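Local structure of putative methyltransferase (Porphyromonas gingivalis, 3LL7) at residues S364-N369 with T390-T395; I346-S351 with K401-L406; K292-P297 with F340-I345. The protein is of unestablished function but probably transfers methyl groups to a substrate not yet identified. One frame throughout, in Å; residues are numbered along the deposited sequence.

How the contacts relate
All three contacts lie in one mixed sheet and illustrate how its chemistry shifts from strand to strand. Contact 1 joins the outermost strand 364-368 to 389-395 in parallel; contacts 2 and 3 are antiparallel pairings of the long strand 337-347, with 401-408 and with 293-297. Each is partly buried. Contact 1 is rich in hydroxyls and ends beside small solvent molecules, contact 2 closes on an aromatic side chain after a short pairing, and contact 3 mixes aliphatic and aromatic packing with a bridging water. They touch one another: R368 makes a salt bridge with E296, T395 meets K401, and L405 pairs with E343 and E344.

Contact 1 of 3, residues S364-N369 with T390-T395; sequences SISCRN and TLMGTT. With EDO (1,2-ethanediol), chain B; FMT (formic acid), chain J.
The carbonyl of S366 receives the amide of G393, and the amide of S366 gives to the carbonyl of L391, a pattern that repeats along two parallel strands. L391 N reaches S364 O and R368 N reaches G393 O, the latter at 2.8 Å and almost straight (170°). Beyond R368 the backbone bonds give way to hydroxyls. T394 OG1 donates to R368 O at 2.7 Å and lies in the plane of that carbonyl; OG1 meets R368 O from a position anti to its own backbone N (chi1 -168°). T395 OG1 donates to N369 O, also at 2.7 Å, but from above the carbonyl plane. On the face shared by S366, R368 and M392, the selenomethionine bends at chi2 and chi3, and its methyl CE comes to rest 3.6 Å from S366 CB while SE lies 3.9 Å from R368 CG. On the other face C367 is paired with G393, its CB beside G393 O, and CG1 of I365 packs on CB of L391. N369 leaves the strand: its N binds a 1,2-ethanediol, and its ND2 donates to O1 of a formic acid at 3.1 Å, both molecules probably from the crystallisation liquor.

In the next shell, R368 NE forms a salt bridge with E296, and K401 NZ is hydrogen-bonded to T395 OG1. The pair belongs to the beta-alpha-beta unit of strand 364-368, helix 374-381 and strand 389-395: the helix covers I365 and C367, strand 323-328 meets R368, M392 and T394, and strand 401-408 flanks 389-395 within the sheet.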
# COMPACT_ATOMS: atom_id res chain seq x y z
N SER A 364 -21.84 1.94 -14.12
CA SER A 364 -20.42 2.17 -13.93
C SER A 364 -19.75 1.78 -15.24
O SER A 364 -20.28 0.96 -15.97
CB SER A 364 -19.88 1.26 -12.81
OG SER A 364 -20.54 1.62 -11.58
N ILE A 365 -18.62 2.41 -15.55
CA ILE A 365 -17.88 2.07 -16.79
C ILE A 365 -16.44 1.73 -16.47
O ILE A 365 -15.77 2.47 -15.71
CB ILE A 365 -17.94 3.22 -17.80
CG1 ILE A 365 -19.41 3.39 -18.25
CG2 ILE A 365 -16.98 2.95 -19.04
CD1 ILE A 365 -19.69 4.71 -19.02
N SER A 366 -15.98 0.61 -17.04
CA SER A 366 -14.58 0.20 -16.91
C SER A 366 -14.04 -0.14 -18.29
O SER A 366 -14.81 -0.37 -19.24
CB SER A 366 -14.48 -1.02 -15.96
OG SER A 366 -14.72 -0.63 -14.60
N CYS A 367 -12.71 -0.12 -18.41
CA CYS A 367 -12.04 -0.51 -19.65
C CYS A 367 -10.84 -1.38 -19.35
O CYS A 367 -10.10 -1.11 -18.36
CB CYS A 367 -11.60 0.73 -20.42
SG CYS A 367 -13.00 1.62 -21.11
N ARG A 368 -10.67 -2.43 -20.14
CA ARG A 368 -9.49 -3.31 -20.07
C ARG A 368 -9.10 -3.65 -21.48
O ARG A 368 -9.60 -4.65 -22.04
CB ARG A 368 -9.75 -4.63 -19.30
CG ARG A 368 -10.09 -4.46 -17.81
CD ARG A 368 -8.84 -4.09 -17.02
NE ARG A 368 -9.18 -3.79 -15.64
CZ ARG A 368 -8.37 -3.16 -14.80
NH1 ARG A 368 -7.15 -2.78 -15.20
NH2 ARG A 368 -8.79 -2.93 -13.55
N ASN A 369 -8.18 -2.85 -22.02
CA ASN A 369 -7.70 -2.93 -23.41
C ASN A 369 -8.79 -2.47 -24.39
O ASN A 369 -9.57 -3.27 -24.93
CB ASN A 369 -7.16 -4.34 -23.72
CG ASN A 369 -6.46 -4.42 -25.06
OD1 ASN A 369 -6.10 -3.39 -25.64
ND2 ASN A 369 -6.26 -5.64 -25.56
N THR A 390 -22.43 -2.65 -14.90
CA THR A 390 -21.17 -2.12 -15.41
C THR A 390 -21.11 -2.33 -16.92
O THR A 390 -21.44 -3.42 -17.41
CB THR A 390 -19.99 -2.84 -14.76
OG1 THR A 390 -20.00 -2.55 -13.36
CG2 THR A 390 -18.63 -2.40 -15.35
N LEU A 391 -20.67 -1.29 -17.64
CA LEU A 391 -20.33 -1.43 -19.06
C LEU A 391 -18.82 -1.54 -19.12
O LEU A 391 -18.12 -0.68 -18.56
CB LEU A 391 -20.83 -0.24 -19.87
CG LEU A 391 -22.29 -0.27 -20.34
CD1 LEU A 391 -22.73 1.15 -20.81
CD2 LEU A 391 -22.39 -1.33 -21.47
N MSE A 392 -18.31 -2.59 -19.77
CA MSE A 392 -16.88 -2.89 -19.79
C MSE A 392 -16.37 -2.86 -21.24
O MSE A 392 -16.82 -3.65 -22.09
CB MSE A 392 -16.60 -4.28 -19.16
CG MSE A 392 -15.15 -4.79 -19.39
SE MSE A 392 -13.89 -3.91 -18.24
CE MSE A 392 -14.44 -4.61 -16.54
N GLY A 393 -15.43 -1.99 -21.54
CA GLY A 393 -14.85 -2.00 -22.90
C GLY A 393 -13.62 -2.89 -22.87
O GLY A 393 -12.78 -2.73 -22.00
N THR A 394 -13.50 -3.80 -23.83
CA THR A 394 -12.38 -4.73 -23.85
C THR A 394 -12.19 -5.28 -25.26
O THR A 394 -12.91 -4.85 -26.19
CB THR A 394 -12.57 -5.85 -22.78
OG1 THR A 394 -11.34 -6.59 -22.60
CG2 THR A 394 -13.71 -6.78 -23.13
N THR A 395 -11.22 -6.19 -25.40
CA THR A 395 -10.82 -6.76 -26.68
C THR A 395 -10.74 -8.26 -26.53
O THR A 395 -10.10 -8.78 -25.58
CB THR A 395 -9.45 -6.22 -27.10
OG1 THR A 395 -9.49 -4.79 -27.11
CG2 THR A 395 -9.07 -6.73 -28.52
C1 EDO B . -6.50 0.15 -20.69
O1 EDO B . -6.67 -1.15 -20.15
C2 EDO B . -7.41 0.31 -21.90
O2 EDO B . -6.62 0.37 -23.08
C FMT J . -4.24 -5.23 -28.53
O1 FMT J . -5.47 -5.25 -28.54
O2 FMT J . -3.55 -4.98 -27.54

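Contact 2 of 3, residues I346-S351 with K401-L406; sequences IPFSTS and KVLLLL. With FMT (formic acid), chain J.
I346 and L403 face each other as an antiparallel hydrogen-bonded pair, where strand 337-347 ends its run beside strand 401-408 in the THUMP-like part of the chain. The amide of each donates to the carbonyl of the other: I346 N to L403 O at 2.8 Å, and L403 N to I346 O in a nearly straight N-H...O bond (170°). P347 and V402 follow as the non-hydrogen-bonded pair; the proline has no N-H to offer, and its CB points away from the partner strand. The pairing then closes with F348 N giving to K401 O, tilted 33° from the carbonyl plane, after which the first chain turns off into a loop.

Side chains fill in around these bonds. CB of I346 packs on CB of L403 at 4.2 Å, on the face where L403 also meets L356. CB of F348 points toward the partner strand, 3.4 Å from K401 O. With CG anti to the backbone N (chi1 179°), the end of the ring leads away, though CD1 still touches L403 CD1 at 3.8 Å, the two side chains crossing at a slant. Further out the ring meets F370 edge-to-face. K401 runs off in another direction: besides its stronger partner T395, it makes a weak bond of 3.3 Å from NZ to formic acid O1.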
# COMPACT_ATOMS: atom_id res chain seq x y z
N ILE A 346 -21.69 -6.54 -26.96
CA ILE A 346 -21.96 -5.63 -28.08
C ILE A 346 -20.69 -5.36 -28.89
O ILE A 346 -19.72 -4.83 -28.35
CB ILE A 346 -22.51 -4.30 -27.53
CG1 ILE A 346 -23.77 -4.57 -26.68
CG2 ILE A 346 -22.83 -3.30 -28.69
CD1 ILE A 346 -24.19 -3.34 -25.87
N PRO A 347 -20.68 -5.71 -30.20
CA PRO A 347 -19.50 -5.42 -31.03
C PRO A 347 -19.32 -3.93 -31.03
O PRO A 347 -20.31 -3.21 -31.21
CB PRO A 347 -19.93 -5.88 -32.43
CG PRO A 347 -20.94 -7.02 -32.13
CD PRO A 347 -21.73 -6.42 -30.97
N PHE A 348 -18.11 -3.46 -30.79
CA PHE A 348 -17.92 -2.02 -30.66
C PHE A 348 -17.66 -1.34 -31.99
O PHE A 348 -16.83 -1.80 -32.78
CB PHE A 348 -16.76 -1.69 -29.72
CG PHE A 348 -16.53 -0.21 -29.60
CD1 PHE A 348 -17.48 0.60 -28.96
CD2 PHE A 348 -15.41 0.38 -30.15
CE1 PHE A 348 -17.30 1.97 -28.87
CE2 PHE A 348 -15.21 1.77 -30.05
CZ PHE A 348 -16.15 2.56 -29.42
N SER A 349 -18.31 -0.20 -32.20
CA SER A 349 -17.88 0.75 -33.23
C SER A 349 -18.35 2.11 -32.75
O SER A 349 -19.23 2.20 -31.88
CB SER A 349 -18.49 0.43 -34.59
OG SER A 349 -19.90 0.45 -34.49
N THR A 350 -17.80 3.17 -33.35
CA THR A 350 -18.14 4.52 -32.94
C THR A 350 -19.66 4.69 -32.95
O THR A 350 -20.22 5.24 -32.02
CB THR A 350 -17.40 5.57 -33.81
OG1 THR A 350 -16.00 5.36 -33.68
CG2 THR A 350 -17.72 7.02 -33.34
N SER A 351 -20.32 4.16 -33.97
CA SER A 351 -21.77 4.33 -34.06
C SER A 351 -22.55 3.71 -32.89
O SER A 351 -23.65 4.14 -32.59
CB SER A 351 -22.30 3.77 -35.40
OG SER A 351 -22.15 2.37 -35.39
N LYS A 401 -13.02 -5.45 -30.74
CA LYS A 401 -13.36 -4.64 -29.61
C LYS A 401 -14.83 -4.83 -29.33
O LYS A 401 -15.67 -4.82 -30.27
CB LYS A 401 -13.09 -3.14 -29.94
CG LYS A 401 -11.64 -2.80 -30.43
CD LYS A 401 -10.56 -3.02 -29.34
CE LYS A 401 -9.09 -3.07 -29.90
NZ LYS A 401 -8.01 -3.22 -28.81
N VAL A 402 -15.15 -4.92 -28.04
CA VAL A 402 -16.53 -5.18 -27.61
C VAL A 402 -16.84 -4.36 -26.39
O VAL A 402 -15.93 -3.94 -25.66
CB VAL A 402 -16.74 -6.70 -27.26
CG1 VAL A 402 -16.55 -7.57 -28.51
CG2 VAL A 402 -15.79 -7.18 -26.11
N LEU A 403 -18.14 -4.18 -26.14
CA LEU A 403 -18.64 -3.68 -24.86
C LEU A 403 -19.41 -4.80 -24.20
O LEU A 403 -20.24 -5.49 -24.85
CB LEU A 403 -19.59 -2.46 -25.06
CG LEU A 403 -18.82 -1.19 -25.50
CD1 LEU A 403 -19.78 -0.12 -26.04
CD2 LEU A 403 -18.09 -0.63 -24.31
N LEU A 404 -19.12 -5.02 -22.92
CA LEU A 404 -19.89 -6.00 -22.13
C LEU A 404 -20.77 -5.27 -21.15
O LEU A 404 -20.32 -4.37 -20.44
CB LEU A 404 -18.95 -6.94 -21.35
CG LEU A 404 -17.73 -7.53 -22.08
CD1 LEU A 404 -16.92 -8.40 -21.08
CD2 LEU A 404 -18.22 -8.38 -23.28
N LEU A 405 -22.04 -5.69 -21.12
CA LEU A 405 -22.98 -5.27 -20.07
C LEU A 405 -22.98 -6.35 -19.00
O LEU A 405 -23.27 -7.51 -19.29
CB LEU A 405 -24.39 -5.05 -20.64
CG LEU A 405 -25.37 -4.54 -19.55
CD1 LEU A 405 -24.91 -3.13 -19.11
CD2 LEU A 405 -26.80 -4.49 -20.11
N LEU A 406 -22.59 -5.95 -17.78
CA LEU A 406 -22.31 -6.88 -16.67
C LEU A 406 -23.15 -6.51 -15.46
O LEU A 406 -23.40 -5.33 -15.23
CB LEU A 406 -20.82 -6.77 -16.27
CG LEU A 406 -19.81 -7.00 -17.42
CD1 LEU A 406 -18.39 -6.76 -16.91
CD2 LEU A 406 -19.97 -8.42 -17.96
C FMT J . -4.24 -5.23 -28.53
O1 FMT J . -5.47 -5.25 -28.54
O2 FMT J . -3.55 -4.98 -27.54

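Contact 3 of 3, residues K292-P297 with F340-I345; sequences KYVYEP and FVLEEI
K292 O is gripped twice: L342 N donates to it at 2.8 Å in a nearly linear bond (177°), and a water donates to it while also donating to L342 O, at 2.7 Å. The water thus ties the carbonyls of the two residues together just before strand 293-297 begins. Further on, F340 N donates a hydrogen bond to V294 O at 2.7 Å, and F340 O accepts V294 N in return, making the two residues an antiparallel hydrogen-bonded pair.

The side chains divide between the faces. V294 packs against F340, CB to CB, and CG2 of the valine reaches CB of L342. The F340 ring turns its edge to the partner strand: CD2 sits 3.5 Å from V294 O, and CE2 lies 4.2 Å from CB of E296. In that glutamate CG is anti to the backbone N (chi1 -172°), and the chain, extended beyond it, crosses the phenylalanine side chain at an angle; its carboxylate makes a salt bridge with R338, besides the one to R368. On the opposite face Y293 and V341 lie side by side, CE1 of the ring 3.9 Å from CG2 of the valine. K292 flanks the same tyrosine with its CG above one face, toward the rim, and its NZ donates to Y293 OH at 2.9 Å.

Further along strand 337-347, E343 and E344 both face L405 in a classic beta bulge. The pairing joins strand 293-297, in the ferredoxin-like part of the chain, to the THUMP-like part, making one continuous mixed sheet of the two.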
# COMPACT_ATOMS: atom_id res chain seq x y z
N LYS A 292 -20.47 -17.07 -19.49
CA LYS A 292 -21.48 -16.58 -18.56
C LYS A 292 -20.91 -15.68 -17.48
O LYS A 292 -21.52 -14.69 -17.10
CB LYS A 292 -22.13 -17.77 -17.85
CG LYS A 292 -23.30 -17.38 -16.95
CD LYS A 292 -24.03 -18.62 -16.39
CE LYS A 292 -25.17 -18.17 -15.50
NZ LYS A 292 -25.38 -19.18 -14.41
N TYR A 293 -19.78 -16.10 -16.92
CA TYR A 293 -19.12 -15.32 -15.85
C TYR A 293 -17.92 -14.54 -16.35
O TYR A 293 -17.14 -15.01 -17.21
CB TYR A 293 -18.76 -16.26 -14.66
CG TYR A 293 -20.01 -16.85 -14.03
CD1 TYR A 293 -20.78 -16.09 -13.16
CD2 TYR A 293 -20.43 -18.17 -14.32
CE1 TYR A 293 -21.96 -16.61 -12.58
CE2 TYR A 293 -21.62 -18.70 -13.73
CZ TYR A 293 -22.35 -17.92 -12.87
OH TYR A 293 -23.51 -18.41 -12.29
N VAL A 294 -17.79 -13.31 -15.85
CA VAL A 294 -16.69 -12.45 -16.20
C VAL A 294 -15.94 -12.01 -14.94
O VAL A 294 -16.56 -11.63 -13.96
CB VAL A 294 -17.17 -11.24 -17.07
CG1 VAL A 294 -16.03 -10.32 -17.39
CG2 VAL A 294 -17.76 -11.78 -18.37
N TYR A 295 -14.61 -12.07 -15.01
CA TYR A 295 -13.77 -11.85 -13.83
C TYR A 295 -12.73 -10.77 -14.06
O TYR A 295 -11.99 -10.81 -15.04
CB TYR A 295 -13.00 -13.12 -13.50
CG TYR A 295 -13.91 -14.32 -13.27
CD1 TYR A 295 -14.39 -14.61 -12.01
CD2 TYR A 295 -14.30 -15.16 -14.35
CE1 TYR A 295 -15.22 -15.74 -11.80
CE2 TYR A 295 -15.11 -16.25 -14.16
CZ TYR A 295 -15.56 -16.56 -12.89
OH TYR A 295 -16.38 -17.66 -12.70
N GLU A 296 -12.70 -9.81 -13.13
CA GLU A 296 -11.72 -8.69 -13.24
C GLU A 296 -10.76 -8.72 -12.05
O GLU A 296 -11.19 -8.51 -10.91
CB GLU A 296 -12.42 -7.31 -13.25
CG GLU A 296 -11.45 -6.15 -13.56
CD GLU A 296 -12.12 -4.76 -13.54
OE1 GLU A 296 -13.20 -4.61 -12.94
OE2 GLU A 296 -11.56 -3.82 -14.14
N PRO A 297 -9.46 -8.95 -12.30
CA PRO A 297 -8.49 -9.12 -11.19
C PRO A 297 -8.22 -7.79 -10.47
O PRO A 297 -8.26 -6.70 -11.11
CB PRO A 297 -7.22 -9.61 -11.89
CG PRO A 297 -7.31 -9.02 -13.25
CD PRO A 297 -8.82 -9.15 -13.60
N PHE A 340 -18.60 -10.99 -12.25
CA PHE A 340 -19.80 -10.48 -12.91
C PHE A 340 -20.51 -11.60 -13.66
O PHE A 340 -19.89 -12.58 -14.08
CB PHE A 340 -19.46 -9.41 -13.96
CG PHE A 340 -18.69 -8.22 -13.43
CD1 PHE A 340 -19.36 -7.08 -12.99
CD2 PHE A 340 -17.29 -8.21 -13.45
CE1 PHE A 340 -18.66 -5.93 -12.54
CE2 PHE A 340 -16.56 -7.07 -13.03
CZ PHE A 340 -17.23 -5.94 -12.56
N VAL A 341 -21.80 -11.39 -13.87
CA VAL A 341 -22.56 -12.19 -14.81
C VAL A 341 -22.72 -11.40 -16.07
O VAL A 341 -23.11 -10.22 -16.04
CB VAL A 341 -23.95 -12.51 -14.30
CG1 VAL A 341 -24.70 -13.37 -15.36
CG2 VAL A 341 -23.86 -13.24 -12.95
N LEU A 342 -22.42 -12.04 -17.18
CA LEU A 342 -22.53 -11.40 -18.50
C LEU A 342 -24.02 -11.26 -18.88
O LEU A 342 -24.76 -12.25 -18.87
CB LEU A 342 -21.84 -12.25 -19.57
CG LEU A 342 -21.99 -11.44 -20.87
CD1 LEU A 342 -20.86 -10.43 -21.20
CD2 LEU A 342 -22.47 -12.22 -22.06
N GLU A 343 -24.45 -10.05 -19.21
CA GLU A 343 -25.87 -9.82 -19.67
C GLU A 343 -25.95 -9.62 -21.18
O GLU A 343 -26.83 -10.20 -21.83
CB GLU A 343 -26.51 -8.63 -18.96
CG GLU A 343 -26.58 -8.83 -17.46
CD GLU A 343 -27.52 -7.87 -16.74
OE1 GLU A 343 -27.81 -6.75 -17.24
OE2 GLU A 343 -27.97 -8.26 -15.64
N GLU A 344 -25.08 -8.78 -21.72
CA GLU A 344 -24.98 -8.53 -23.18
C GLU A 344 -23.54 -8.35 -23.61
O GLU A 344 -22.70 -7.82 -22.86
CB GLU A 344 -25.76 -7.28 -23.62
CG GLU A 344 -27.25 -7.22 -23.24
CD GLU A 344 -28.12 -8.27 -23.95
OE1 GLU A 344 -27.77 -8.75 -25.06
OE2 GLU A 344 -29.16 -8.64 -23.37
N ILE A 345 -23.27 -8.73 -24.86
CA ILE A 345 -21.99 -8.43 -25.51
C ILE A 345 -22.30 -7.71 -26.82
O ILE A 345 -23.11 -8.18 -27.65
CB ILE A 345 -21.05 -9.67 -25.69
CG1 ILE A 345 -19.78 -9.27 -26.49
CG2 ILE A 345 -21.80 -10.83 -26.36
CD1 ILE A 345 -18.58 -10.29 -26.35
O HOH W 1 -24.26 -14.88 -18.31